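Local coordinates for 49 protein (Murid herpesvirus 4, PDB 6A4V), which interacts with poly(ADP-ribose) polymerase 1 and, probably through that interaction, facilitates replication of the virus, at residues 110-113 with 114-117; 100-103 with 104-107; 221-224 with 225-228. All blocks are in the same frame, centred on the assembly; numbering follows the deposited sequence.

Contact 1 (110-113 with 114-117)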
ATOM      1  N   THR B 110      13.420  14.150  39.144  1.00106.98           N
ATOM      2  CA  THR B 110      13.350  13.378  40.374  1.00 94.96           C
ATOM      3  C   THR B 110      13.666  11.908  40.091  1.00 82.23           C
ATOM      4  O   THR B 110      13.545  11.447  38.978  1.00 95.83           O
ATOM      5  CB  THR B 110      11.974  13.553  41.015  1.00 92.62           C
ATOM      6  OG1 THR B 110      11.004  13.360  39.989  1.00100.49           O
ATOM      7  CG2 THR B 110      11.773  14.927  41.614  1.00101.61           C
ATOM      8  N   SER B 111      14.105  11.206  41.131  1.00 67.92           N
ATOM      9  CA  SER B 111      14.299   9.762  41.112  1.00 72.24           C
ATOM     10  C   SER B 111      12.962   8.987  41.216  1.00 69.52           C
ATOM     11  O   SER B 111      12.900   7.794  40.884  1.00 55.32           O
ATOM     12  CB  SER B 111      15.252   9.346  42.207  1.00 65.01           C
ATOM     13  OG  SER B 111      14.998   8.010  42.633  1.00 64.04           O
ATOM     14  N   LYS B 112      11.886   9.602  41.717  1.00 76.87           N
ATOM     15  CA  LYS B 112      10.620   8.866  41.700  1.00 70.18           C
ATOM     16  C   LYS B 112      10.217   8.744  40.225  1.00 62.25           C
ATOM     17  O   LYS B 112      10.111   7.628  39.711  1.00 77.50           O
ATOM     18  CB  LYS B 112       9.523   9.496  42.566  1.00 71.94           C
ATOM     19  CG  LYS B 112       8.439   8.515  43.012  1.00 77.06           C
ATOM     20  CD  LYS B 112       7.085   9.150  43.371  1.00 80.55           C
ATOM     21  CE  LYS B 112       6.050   8.127  43.806  1.00 81.08           C
ATOM     22  NZ  LYS B 112       4.669   8.500  43.404  1.00 75.82           N
ATOM     23  N   PHE B 113      10.076   9.893  39.553  1.00 56.97           N
ATOM     24  CA  PHE B 113       9.862   9.973  38.083  1.00 55.91           C
ATOM     25  C   PHE B 113      10.710   8.936  37.350  1.00 54.50           C
ATOM     26  O   PHE B 113      10.232   8.229  36.458  1.00 60.74           O
ATOM     27  CB  PHE B 113      10.224  11.360  37.568  1.00 59.45           C
ATOM     28  CG  PHE B 113       9.499  11.808  36.330  1.00 57.25           C
ATOM     29  CD1 PHE B 113      10.018  11.543  35.078  1.00 53.20           C
ATOM     30  CD2 PHE B 113       8.361  12.591  36.431  1.00 61.75           C
ATOM     31  CE1 PHE B 113       9.353  11.973  33.941  1.00 62.71           C
ATOM     32  CE2 PHE B 113       7.710  13.046  35.292  1.00 62.96           C
ATOM     33  CZ  PHE B 113       8.199  12.720  34.051  1.00 67.52           C
ATOM     34  N   GLN B 114      11.963   8.783  37.765  1.00 49.79           N
ATOM     35  CA  GLN B 114      12.802   7.813  37.097  1.00 56.06           C
ATOM     36  C   GLN B 114      12.228   6.416  37.346  1.00 46.68           C
ATOM     37  O   GLN B 114      12.088   5.648  36.415  1.00 59.11           O
ATOM     38  CB  GLN B 114      14.278   7.943  37.493  1.00 59.70           C
ATOM     39  CG  GLN B 114      15.221   6.975  36.751  1.00 75.07           C
ATOM     40  CD  GLN B 114      15.121   7.023  35.238  1.00 77.71           C
ATOM     41  OE1 GLN B 114      15.012   8.092  34.623  1.00 73.80           O
ATOM     42  NE2 GLN B 114      15.141   5.851  34.617  1.00 61.82           N
ATOM     43  N   ARG B 115      11.861   6.097  38.593  1.00 52.40           N
ATOM     44  CA  ARG B 115      11.532   4.673  38.995  1.00 54.97           C
ATOM     45  C   ARG B 115      10.294   4.123  38.251  1.00 46.54           C
ATOM     46  O   ARG B 115      10.162   2.914  38.041  1.00 45.12           O
ATOM     47  CB  ARG B 115      11.359   4.596  40.516  1.00 63.54           C
ATOM     48  CG  ARG B 115      12.405   3.731  41.211  1.00 73.81           C
ATOM     49  CD  ARG B 115      12.224   3.694  42.726  1.00 82.43           C
ATOM     50  NE  ARG B 115      12.794   4.860  43.403  1.00 85.38           N
ATOM     51  CZ  ARG B 115      12.103   5.889  43.913  1.00 85.74           C
ATOM     52  NH1 ARG B 115      10.795   5.984  43.750  1.00 84.86           N
ATOM     53  NH2 ARG B 115      12.736   6.838  44.583  1.00 85.01           N
ATOM     54  N   ILE B 116       9.409   5.039  37.859  1.00 37.46           N
ATOM     55  CA  ILE B 116       8.161   4.782  37.231  1.00 44.69           C
ATOM     56  C   ILE B 116       8.443   4.501  35.742  1.00 46.50           C
ATOM     57  O   ILE B 116       8.128   3.401  35.237  1.00 51.09           O
ATOM     58  CB  ILE B 116       7.240   5.995  37.479  1.00 41.21           C
ATOM     59  CG1 ILE B 116       6.851   6.188  38.955  1.00 46.63           C
ATOM     60  CG2 ILE B 116       6.014   5.917  36.631  1.00 39.99           C
ATOM     61  CD1 ILE B 116       6.118   7.526  39.230  1.00 44.33           C
ATOM     62  N   LEU B 117       9.156   5.437  35.107  1.00 43.06           N
ATOM     63  CA  LEU B 117       9.781   5.285  33.766  1.00 37.29           C
ATOM     64  C   LEU B 117      10.393   3.892  33.658  1.00 36.27           C
ATOM     65  O   LEU B 117       9.992   3.037  32.845  1.00 32.35           O
ATOM     66  CB  LEU B 117      10.777   6.438  33.570  1.00 38.06           C
ATOM     67  CG  LEU B 117      10.112   7.809  33.381  1.00 43.99           C
ATOM     68  CD1 LEU B 117      11.127   8.936  33.170  1.00 52.81           C
ATOM     69  CD2 LEU B 117       9.151   7.803  32.242  1.00 41.65           C
TER

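Contact 2 (100-103 with 104-107)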
ATOM      1  N   HIS B 100       9.583   6.781  23.688  1.00 38.83           N
ATOM      2  CA  HIS B 100       9.146   8.000  24.370  1.00 44.82           C
ATOM      3  C   HIS B 100       9.525   8.027  25.854  1.00 56.98           C
ATOM      4  O   HIS B 100       9.788   9.091  26.392  1.00 58.59           O
ATOM      5  CB  HIS B 100       7.646   8.090  24.328  1.00 51.16           C
ATOM      6  CG  HIS B 100       7.222   9.476  24.536  1.00 48.93           C
ATOM      7  ND1 HIS B 100       7.614  10.428  23.666  1.00 45.71           N
ATOM      8  CD2 HIS B 100       6.443  10.071  25.471  1.00 55.10           C
ATOM      9  CE1 HIS B 100       7.074  11.590  24.010  1.00 54.69           C
ATOM     10  NE2 HIS B 100       6.373  11.415  25.149  1.00 52.88           N
ATOM     11  N   LEU B 101       9.534   6.857  26.512  1.00 58.09           N
ATOM     12  CA  LEU B 101       9.882   6.777  27.933  1.00 61.17           C
ATOM     13  C   LEU B 101      11.376   7.099  28.110  1.00 69.86           C
ATOM     14  O   LEU B 101      11.709   7.889  29.001  1.00 59.91           O
ATOM     15  CB  LEU B 101       9.531   5.403  28.534  1.00 58.95           C
ATOM     16  CG  LEU B 101       8.030   5.079  28.644  1.00 59.07           C
ATOM     17  CD1 LEU B 101       7.820   3.593  28.906  1.00 58.86           C
ATOM     18  CD2 LEU B 101       7.333   5.891  29.737  1.00 56.00           C
ATOM     19  N   THR B 102      12.255   6.489  27.292  1.00 70.02           N
ATOM     20  CA  THR B 102      13.694   6.728  27.384  1.00 69.72           C
ATOM     21  C   THR B 102      13.945   8.228  27.156  1.00 67.08           C
ATOM     22  O   THR B 102      14.608   8.875  27.938  1.00 69.68           O
ATOM     23  CB  THR B 102      14.521   5.861  26.427  1.00 69.87           C
ATOM     24  OG1 THR B 102      13.946   6.193  25.171  1.00 67.65           O
ATOM     25  CG2 THR B 102      14.501   4.365  26.693  1.00 66.18           C
ATOM     26  N   LEU B 103      13.320   8.799  26.135  1.00 60.15           N
ATOM     27  CA  LEU B 103      13.380  10.218  25.926  1.00 62.13           C
ATOM     28  C   LEU B 103      13.004  10.993  27.196  1.00 68.04           C
ATOM     29  O   LEU B 103      13.585  12.037  27.470  1.00 59.49           O
ATOM     30  CB  LEU B 103      12.432  10.591  24.786  1.00 68.78           C
ATOM     31  CG  LEU B 103      12.208  12.089  24.573  1.00 79.25           C
ATOM     32  CD1 LEU B 103      11.548  12.326  23.223  1.00 83.88           C
ATOM     33  CD2 LEU B 103      11.379  12.723  25.691  1.00 76.81           C
ATOM     34  N   LEU B 104      11.960  10.558  27.917  1.00 74.16           N
ATOM     35  CA  LEU B 104      11.495  11.334  29.076  1.00 63.44           C
ATOM     36  C   LEU B 104      12.578  11.298  30.166  1.00 63.29           C
ATOM     37  O   LEU B 104      12.677  12.264  30.935  1.00 51.20           O
ATOM     38  CB  LEU B 104      10.151  10.809  29.605  1.00 66.02           C
ATOM     39  CG  LEU B 104       8.896  11.195  28.812  1.00 69.42           C
ATOM     40  CD1 LEU B 104       7.655  10.608  29.451  1.00 73.31           C
ATOM     41  CD2 LEU B 104       8.735  12.700  28.653  1.00 62.16           C
ATOM     42  N   GLU B 105      13.389  10.219  30.203  1.00 47.94           N
ATOM     43  CA  GLU B 105      14.517  10.091  31.126  1.00 56.40           C
ATOM     44  C   GLU B 105      15.554  11.220  30.992  1.00 72.29           C
ATOM     45  O   GLU B 105      16.395  11.371  31.865  1.00 78.80           O
ATOM     46  CB  GLU B 105      15.372   8.854  30.875  1.00 55.16           C
ATOM     47  CG  GLU B 105      14.646   7.529  30.921  1.00 57.89           C
ATOM     48  CD  GLU B 105      15.669   6.414  31.039  1.00 62.40           C
ATOM     49  OE1 GLU B 105      16.754   6.682  31.618  1.00 69.44           O
ATOM     50  OE2 GLU B 105      15.401   5.303  30.568  1.00 68.87           O
ATOM     51  N   ARG B 106      15.567  11.939  29.866  1.00 82.04           N
ATOM     52  CA  ARG B 106      16.462  13.090  29.708  1.00 88.19           C
ATOM     53  C   ARG B 106      15.961  14.219  30.613  1.00 88.92           C
ATOM     54  O   ARG B 106      16.688  15.164  30.902  1.00 94.20           O
ATOM     55  CB  ARG B 106      16.525  13.555  28.248  1.00 91.62           C
ATOM     56  CG  ARG B 106      17.198  12.582  27.285  1.00 92.26           C
ATOM     57  CD  ARG B 106      16.628  12.721  25.878  1.00 97.99           C
ATOM     58  NE  ARG B 106      17.359  11.947  24.877  1.00106.71           N
ATOM     59  CZ  ARG B 106      17.763  12.413  23.695  1.00106.08           C
ATOM     60  NH1 ARG B 106      17.310  13.574  23.245  1.00 91.89           N
ATOM     61  NH2 ARG B 106      18.620  11.712  22.968  1.00101.55           N
ATOM     62  N   LEU B 107      14.702  14.104  31.051  1.00 86.40           N
ATOM     63  CA  LEU B 107      14.020  15.166  31.752  1.00 90.56           C
ATOM     64  C   LEU B 107      13.699  14.763  33.199  1.00 94.41           C
ATOM     65  O   LEU B 107      13.045  15.542  33.913  1.00 76.97           O
ATOM     66  CB  LEU B 107      12.750  15.488  30.965  1.00 88.04           C
ATOM     67  CG  LEU B 107      12.927  16.424  29.772  1.00 94.36           C
ATOM     68  CD1 LEU B 107      14.257  16.215  29.064  1.00 93.49           C
ATOM     69  CD2 LEU B 107      11.773  16.256  28.798  1.00 98.66           C
TER

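Contact 3 (221-224 with 225-228)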
ATOM      1  N   VAL B 221       0.486  10.523  27.031  1.00 46.77           N
ATOM      2  CA  VAL B 221      -0.853  10.262  27.341  1.00 44.93           C
ATOM      3  C   VAL B 221      -1.514   9.762  26.075  1.00 47.52           C
ATOM      4  O   VAL B 221      -2.291   8.812  26.105  1.00 56.41           O
ATOM      5  CB  VAL B 221      -1.585  11.519  27.840  1.00 43.62           C
ATOM      6  CG1 VAL B 221      -3.069  11.430  27.544  1.00 50.75           C
ATOM      7  CG2 VAL B 221      -1.352  11.767  29.305  1.00 43.92           C
ATOM      8  N   TYR B 222      -1.282  10.525  25.012  1.00 49.25           N
ATOM      9  CA  TYR B 222      -1.956  10.330  23.730  1.00 49.56           C
ATOM     10  C   TYR B 222      -1.581   8.937  23.213  1.00 49.42           C
ATOM     11  O   TYR B 222      -2.429   8.189  22.828  1.00 57.96           O
ATOM     12  CB  TYR B 222      -1.523  11.447  22.778  1.00 41.87           C
ATOM     13  CG  TYR B 222      -1.902  11.296  21.329  1.00 44.63           C
ATOM     14  CD1 TYR B 222      -3.077  11.850  20.840  1.00 40.00           C
ATOM     15  CD2 TYR B 222      -1.061  10.667  20.426  1.00 38.26           C
ATOM     16  CE1 TYR B 222      -3.407  11.769  19.499  1.00 38.91           C
ATOM     17  CE2 TYR B 222      -1.368  10.602  19.075  1.00 42.80           C
ATOM     18  CZ  TYR B 222      -2.564  11.131  18.612  1.00 42.71           C
ATOM     19  OH  TYR B 222      -2.920  11.071  17.288  1.00 35.92           O
ATOM     20  N   TRP B 223      -0.296   8.596  23.286  1.00 44.42           N
ATOM     21  CA  TRP B 223       0.126   7.304  22.813  1.00 51.07           C
ATOM     22  C   TRP B 223      -0.333   6.167  23.720  1.00 51.02           C
ATOM     23  O   TRP B 223      -0.531   5.057  23.242  1.00 45.65           O
ATOM     24  CB  TRP B 223       1.626   7.248  22.567  1.00 50.68           C
ATOM     25  CG  TRP B 223       1.957   8.007  21.325  1.00 49.60           C
ATOM     26  CD1 TRP B 223       2.591   9.208  21.241  1.00 53.89           C
ATOM     27  CD2 TRP B 223       1.632   7.637  19.982  1.00 51.16           C
ATOM     28  NE1 TRP B 223       2.697   9.604  19.942  1.00 45.87           N
ATOM     29  CE2 TRP B 223       2.134   8.649  19.142  1.00 55.02           C
ATOM     30  CE3 TRP B 223       1.067   6.503  19.395  1.00 51.54           C
ATOM     31  CZ2 TRP B 223       2.010   8.594  17.749  1.00 51.72           C
ATOM     32  CZ3 TRP B 223       0.973   6.433  18.026  1.00 37.64           C
ATOM     33  CH2 TRP B 223       1.391   7.488  17.221  1.00 50.93           C
ATOM     34  N   VAL B 224      -0.557   6.436  25.002  1.00 48.89           N
ATOM     35  CA  VAL B 224      -1.082   5.387  25.827  1.00 46.86           C
ATOM     36  C   VAL B 224      -2.525   5.150  25.371  1.00 40.56           C
ATOM     37  O   VAL B 224      -2.955   4.050  25.247  1.00 45.43           O
ATOM     38  CB  VAL B 224      -1.022   5.729  27.332  1.00 48.47           C
ATOM     39  CG1 VAL B 224      -2.121   5.042  28.109  1.00 50.12           C
ATOM     40  CG2 VAL B 224       0.310   5.390  27.964  1.00 46.18           C
ATOM     41  N   SER B 225      -3.271   6.229  25.194  1.00 37.19           N
ATOM     42  CA  SER B 225      -4.629   6.163  24.778  1.00 43.87           C
ATOM     43  C   SER B 225      -4.700   5.400  23.440  1.00 43.96           C
ATOM     44  O   SER B 225      -5.479   4.528  23.304  1.00 40.18           O
ATOM     45  CB  SER B 225      -5.263   7.524  24.644  1.00 42.76           C
ATOM     46  OG  SER B 225      -4.908   8.416  25.710  1.00 46.04           O
ATOM     47  N   VAL B 226      -3.899   5.807  22.463  1.00 38.53           N
ATOM     48  CA  VAL B 226      -3.891   5.163  21.187  1.00 37.99           C
ATOM     49  C   VAL B 226      -3.553   3.689  21.385  1.00 33.43           C
ATOM     50  O   VAL B 226      -4.161   2.827  20.800  1.00 37.53           O
ATOM     51  CB  VAL B 226      -2.903   5.791  20.188  1.00 34.70           C
ATOM     52  CG1 VAL B 226      -2.810   4.918  18.948  1.00 38.55           C
ATOM     53  CG2 VAL B 226      -3.281   7.201  19.828  1.00 31.81           C
ATOM     54  N   PHE B 227      -2.552   3.398  22.185  1.00 29.59           N
ATOM     55  CA  PHE B 227      -2.215   1.980  22.376  1.00 33.74           C
ATOM     56  C   PHE B 227      -3.408   1.159  22.894  1.00 34.62           C
ATOM     57  O   PHE B 227      -3.509  -0.088  22.617  1.00 36.87           O
ATOM     58  CB  PHE B 227      -1.055   1.861  23.355  1.00 29.21           C
ATOM     59  CG  PHE B 227      -0.582   0.457  23.606  1.00 28.95           C
ATOM     60  CD1 PHE B 227       0.069  -0.247  22.604  1.00 31.21           C
ATOM     61  CD2 PHE B 227      -0.670  -0.117  24.855  1.00 34.10           C
ATOM     62  CE1 PHE B 227       0.492  -1.545  22.834  1.00 38.01           C
ATOM     63  CE2 PHE B 227      -0.216  -1.412  25.089  1.00 37.05           C
ATOM     64  CZ  PHE B 227       0.370  -2.127  24.074  1.00 34.78           C
ATOM     65  N   LYS B 228      -4.220   1.772  23.776  1.00 37.98           N
ATOM     66  CA  LYS B 228      -5.288   1.037  24.456  1.00 45.57           C
ATOM     67  C   LYS B 228      -6.369   0.790  23.401  1.00 43.25           C
ATOM     68  O   LYS B 228      -6.874  -0.346  23.313  1.00 33.80           O
ATOM     69  CB  LYS B 228      -5.726   1.720  25.764  1.00 50.83           C
ATOM     70  CG  LYS B 228      -7.159   1.456  26.249  1.00 55.76           C
ATOM     71  CD  LYS B 228      -7.297   0.286  27.223  1.00 61.07           C
ATOM     72  CE  LYS B 228      -8.580   0.283  28.036  1.00 68.33           C
ATOM     73  NZ  LYS B 228      -8.549   1.222  29.181  1.00 67.68           N
TER

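Contact 1 (110-113 with 114-117)
F113 and L117, one turn apart at the start of helix 111-126, meet through CD1 of the phenyl ring and CD1 of the leucine, 3.4 Å apart. The methyl approaches the ring obliquely and also lies near CE1, so it rests against the CD1-CE1 bond. L117 also sets its CG against the F113 carbonyl, an oxygen that accepts the L117 N-H at 3.3 Å from N to O in a fairly straight bond (162°). On another side of the helix R115 folds back over the first turn. Its chain first runs toward the N-terminal end; the bend at chi3 (-82°) then brings the guanidinium back across, with S111 O over one face, 3.7 Å above the plane. R115 NH2 comes to 3.2 Å from S111 OG, while R115 NH1 rests 3.5 Å from K112 CG, and the K112 and R115 side chains cross at about a right angle.

Backbone bonds hold this together: R115 N donates to S111 O at 3.0 Å, I116 N to K112 O, and Q114 N only weakly to the carbonyl of T110, the N-cap residue. Further out, L142 of helix 131-146 touches F113, I116 and L117, and L101 and L104 of helix 89-104 pack on L117. Q114 OE1 is hydrogen-bonded to S108 OG in the preceding loop.

The first turn is thus two-sided: an apolar F113-L117 pair faces neighbouring helices, whereas the exposed R115 lies over a carbonyl oxygen, whose partial negative charge probably favours the folded-back guanidinium.

Contact 2 (100-103 with 104-107)
With chi1 at -77° and chi2 at 180°, L104 carries its CG back along the helix to 3.3 Å from H100 O, and its CD1 reaches CD2 of the H100 imidazole, 4.2 Å away, at an oblique angle to the ring. L103 takes the other course: CG stands anti to its own N (chi1 171°), and the CD2 methyl curls forward to 3.2 Å from L104 N. The E105 side chain runs extended beyond CG and crosses that of T102, E105 CB lying 3.0 Å from T102 O.

The main chain changes pattern here. L104 N and E105 N still bond to H100 O and L101 O, at 3.0 Å and 3.1 Å, but R106 N turns to L103 O, three residues back. L107 N then closes a type I turn on L104 O at 2.7 Å.

H100 NE2 is bonded to G216 O of helix 213-235, which also supplies L217 to pack on L104. R106 packs on A277 of the second subunit.

Around the end of helix 89-104, H100 and L104 are thus tied to helix 213-235, and E105 to helix 111-126 by a salt bridge from OE2 to K121, which probably favours a charged E105.

Contact 3 (221-224 with 225-228)
Hydrogen bonding centres on S225 and V221, one turn apart in the middle of helix 213-235. V221 O is gripped twice, by S225 OG at 2.7 Å and by S225 N at 2.9 Å, the two donors arriving from opposite faces of the carbonyl plane. The hydroxyl can do this because chi1 of -42° keeps OG beside its own backbone N and swings it back over the preceding turn. V226 N to Y222 O, F227 N to W223 O and K228 N to V224 O continue the regular i to i+4 pattern.

The aromatic contacts converge on V226. Its CG2 methyl sits over one face of the Y222 ring in a CH-pi contact, 4.2 Å from the centroid and 18° off the ring normal, leaning toward the CE2 side. W223 lies alongside V226, pointing the same way, with CE3 4.1 Å from V226 CB and CZ3 near CG1. The two methyls are thus shared out, CG2 to the tyrosine and CG1 to the tryptophan.

Packing from other helices encloses the turn. F198 of helix 195-203 touches V226, and its carbonyl accepts the Y222 OH. Helix 161-168 meets V221 and S225 through C165, while F227 packs among L93, R94 and I97 of helix 89-104 and L131, L132 and L135 of helix 131-146.

The serine hydroxyl, buried with its helix, is satisfied by the helix's own carbonyl, a common solution for intrahelical serine; beyond the backbone bonds, the side chains of Y222, W223 and V226 are held together mainly by dispersion.

In the fold
From the N terminus, contact 2 comes first, where helix 89-104 runs out into a turn; contact 1 follows across the short loop, at the start of helix 111-126, and contact 3 lies far along the chain in helix 213-235. Each is local, so none closes a long loop, and the three run in series without nesting or crossing. Contacts 1 and 2 touch: L117 packing on L101 joins the two consecutive helices, and Q114 on E105 ties the second to the loop between them. Contact 3 touches neither, its centre about 16 Å from that of contact 2, but its helix meets helix 89-104 at both. Helix 131-146 packs on contacts 1 and 3, linking the two.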